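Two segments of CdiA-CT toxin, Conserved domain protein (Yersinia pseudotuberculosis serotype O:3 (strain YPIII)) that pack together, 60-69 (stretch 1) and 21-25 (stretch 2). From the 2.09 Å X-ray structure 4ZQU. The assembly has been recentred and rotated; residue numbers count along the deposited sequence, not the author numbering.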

# COMPACT_ATOMS: atom_id res chain seq x y z
N LYS A 60 9.61 13.46 -12.04
CA LYS A 60 8.19 13.18 -11.88
C LYS A 60 8.00 11.94 -11.02
O LYS A 60 7.11 11.89 -10.18
CB LYS A 60 7.53 13.01 -13.24
CG LYS A 60 6.09 12.52 -13.20
CD LYS A 60 5.36 12.87 -14.48
CE LYS A 60 4.95 11.61 -15.24
NZ LYS A 60 3.46 11.45 -15.31
N ASN A 61 8.86 10.95 -11.22
CA ASN A 61 8.82 9.74 -10.42
C ASN A 61 9.33 9.98 -9.01
O ASN A 61 8.71 9.54 -8.04
CB ASN A 61 9.64 8.63 -11.08
CG ASN A 61 9.53 7.30 -10.35
OD1 ASN A 61 10.14 7.10 -9.30
ND2 ASN A 61 8.74 6.39 -10.90
N ILE A 62 10.45 10.69 -8.90
CA ILE A 62 11.06 10.99 -7.61
C ILE A 62 10.09 11.68 -6.65
O ILE A 62 10.00 11.32 -5.48
CB ILE A 62 12.30 11.89 -7.78
CG1 ILE A 62 13.40 11.15 -8.54
CG2 ILE A 62 12.82 12.36 -6.43
CD1 ILE A 62 14.63 11.97 -8.77
N ASP A 63 9.37 12.67 -7.16
CA ASP A 63 8.43 13.43 -6.33
C ASP A 63 7.35 12.53 -5.74
O ASP A 63 6.98 12.68 -4.59
CB ASP A 63 7.79 14.56 -7.15
CG ASP A 63 8.79 15.63 -7.55
OD1 ASP A 63 9.75 15.86 -6.78
OD2 ASP A 63 8.61 16.23 -8.63
N VAL A 64 6.87 11.58 -6.54
CA VAL A 64 5.82 10.66 -6.10
C VAL A 64 6.33 9.73 -5.01
O VAL A 64 5.63 9.47 -4.02
CB VAL A 64 5.28 9.82 -7.27
CG1 VAL A 64 4.18 8.90 -6.80
CG2 VAL A 64 4.77 10.73 -8.37
N THR A 65 7.55 9.22 -5.18
CA THR A 65 8.16 8.36 -4.18
C THR A 65 8.34 9.10 -2.87
O THR A 65 8.12 8.55 -1.79
CB THR A 65 9.53 7.83 -4.65
OG1 THR A 65 10.47 8.91 -4.68
CG2 THR A 65 9.43 7.21 -6.03
N ALA A 66 8.74 10.37 -2.97
CA ALA A 66 9.08 11.18 -1.80
C ALA A 66 7.85 11.74 -1.10
O ALA A 66 7.79 11.78 0.13
CB ALA A 66 10.02 12.31 -2.20
N LYS A 67 6.87 12.18 -1.89
CA LYS A 67 5.65 12.77 -1.34
C LYS A 67 4.60 11.71 -1.00
O LYS A 67 3.44 12.03 -0.78
CB LYS A 67 5.07 13.79 -2.31
N PHE A 68 5.02 10.45 -0.97
CA PHE A 68 4.12 9.36 -0.66
C PHE A 68 3.72 9.36 0.81
O PHE A 68 4.58 9.32 1.70
CB PHE A 68 4.76 8.02 -1.03
CG PHE A 68 3.90 6.83 -0.71
CD1 PHE A 68 3.02 6.33 -1.64
CD2 PHE A 68 3.99 6.21 0.53
CE1 PHE A 68 2.24 5.23 -1.35
CE2 PHE A 68 3.21 5.11 0.82
CZ PHE A 68 2.33 4.63 -0.12
N GLU A 69 2.42 9.41 1.07
CA GLU A 69 1.90 9.34 2.43
C GLU A 69 1.25 7.99 2.70
O GLU A 69 1.57 7.32 3.69
CB GLU A 69 0.88 10.46 2.68
CG GLU A 69 0.16 10.35 4.02
CD GLU A 69 -0.87 11.44 4.21
OE1 GLU A 69 -0.99 12.32 3.33
OE2 GLU A 69 -1.58 11.42 5.25
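Stretch 2 21-25: FKTYD

Residues 21-25 contain a β turn that rests against the last turns of a helix and the segment that follows it, burying 401 Å² between the two stretches, both sides summed. Stretch 2 has no regular helix or strand; a type II' β turn spans F21 to Y24, with K22 at positive phi (54°/-119°) and a weak hydrogen bond of 3.0 Å from Y24 N to F21 O. The closest CA atoms are those of T65 and T23, 6.3 Å apart; the contact is made largely by side chains, with the backbone carbonyl of T65 also taking part.

Along stretch 1, K60 stays clear of the turn. N61 makes the first contact, its side chain ending near T23, with N61 ND2 2.9 Å from T23 OG1. I62 and D63 do not touch stretch 2. One turn of helix beyond N61, V64 points toward the loop and packs its CG1 3.6 Å from T23 CG2. T23 CG2 also lies 3.5 Å from T65 CG2, so T23 is held against two successive helical residues as well as N61. T65 turns its own hydroxyl back to the helix, where OG1 donates to I62 O at 2.6 Å, while T65 O accepts a very short hydrogen bond of 2.4 Å from Y24 OH. This carbonyl lies near the plane of the tyrosine ring, at its edge.

A66 points away, and K67, modelled only to CB, is the first residue to leave helical phi/psi. The chain then extends at F68 (-72°/124°), whose side chain points toward the turn. The edge of Y24 meets the face of F68, with ring centroids 4.6 Å apart, planes at 57° and F68 CG 3.3 Å from Y24 CE2. K22 adds a looser contact, its CE 4.1 Å from F68 CD1. At E69 the side chain points away and the contact ends.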

# COMPACT_ATOMS: atom_id res chain seq x y z
N PHE A 21 0.91 0.09 -8.08
CA PHE A 21 0.82 0.55 -6.70
C PHE A 21 1.52 1.89 -6.56
O PHE A 21 2.62 1.98 -6.01
CB PHE A 21 1.44 -0.47 -5.74
CG PHE A 21 0.92 -0.35 -4.33
CD1 PHE A 21 -0.06 -1.21 -3.87
CD2 PHE A 21 1.41 0.63 -3.47
CE1 PHE A 21 -0.54 -1.11 -2.58
CE2 PHE A 21 0.93 0.73 -2.18
CZ PHE A 21 -0.05 -0.14 -1.73
N LYS A 22 0.87 2.94 -7.07
CA LYS A 22 1.50 4.25 -7.22
C LYS A 22 2.79 4.10 -8.01
O LYS A 22 2.79 3.65 -9.16
CB LYS A 22 1.78 4.89 -5.86
CG LYS A 22 0.55 5.36 -5.12
CD LYS A 22 0.36 6.86 -5.29
CE LYS A 22 -0.05 7.54 -3.99
NZ LYS A 22 -1.35 8.24 -4.15
N THR A 23 3.90 4.45 -7.38
CA THR A 23 5.21 4.38 -8.02
C THR A 23 6.03 3.21 -7.46
O THR A 23 7.05 2.84 -8.03
CB THR A 23 5.98 5.69 -7.83
OG1 THR A 23 7.25 5.61 -8.49
CG2 THR A 23 6.19 5.96 -6.35
N TYR A 24 5.57 2.64 -6.35
CA TYR A 24 6.30 1.57 -5.68
C TYR A 24 6.02 0.21 -6.31
O TYR A 24 4.87 -0.20 -6.43
CB TYR A 24 5.96 1.54 -4.19
CG TYR A 24 6.32 2.80 -3.45
CD1 TYR A 24 7.38 3.60 -3.87
CD2 TYR A 24 5.60 3.20 -2.33
CE1 TYR A 24 7.71 4.76 -3.20
CE2 TYR A 24 5.93 4.36 -1.65
CZ TYR A 24 6.98 5.14 -2.09
OH TYR A 24 7.31 6.29 -1.41
N ASP A 25 7.09 -0.48 -6.71
CA ASP A 25 6.96 -1.78 -7.35
C ASP A 25 7.31 -2.90 -6.37
O ASP A 25 6.73 -3.98 -6.41
CB ASP A 25 7.84 -1.85 -8.59
CG ASP A 25 7.50 -0.77 -9.61
OD1 ASP A 25 6.29 -0.53 -9.84
OD2 ASP A 25 8.43 -0.16 -10.17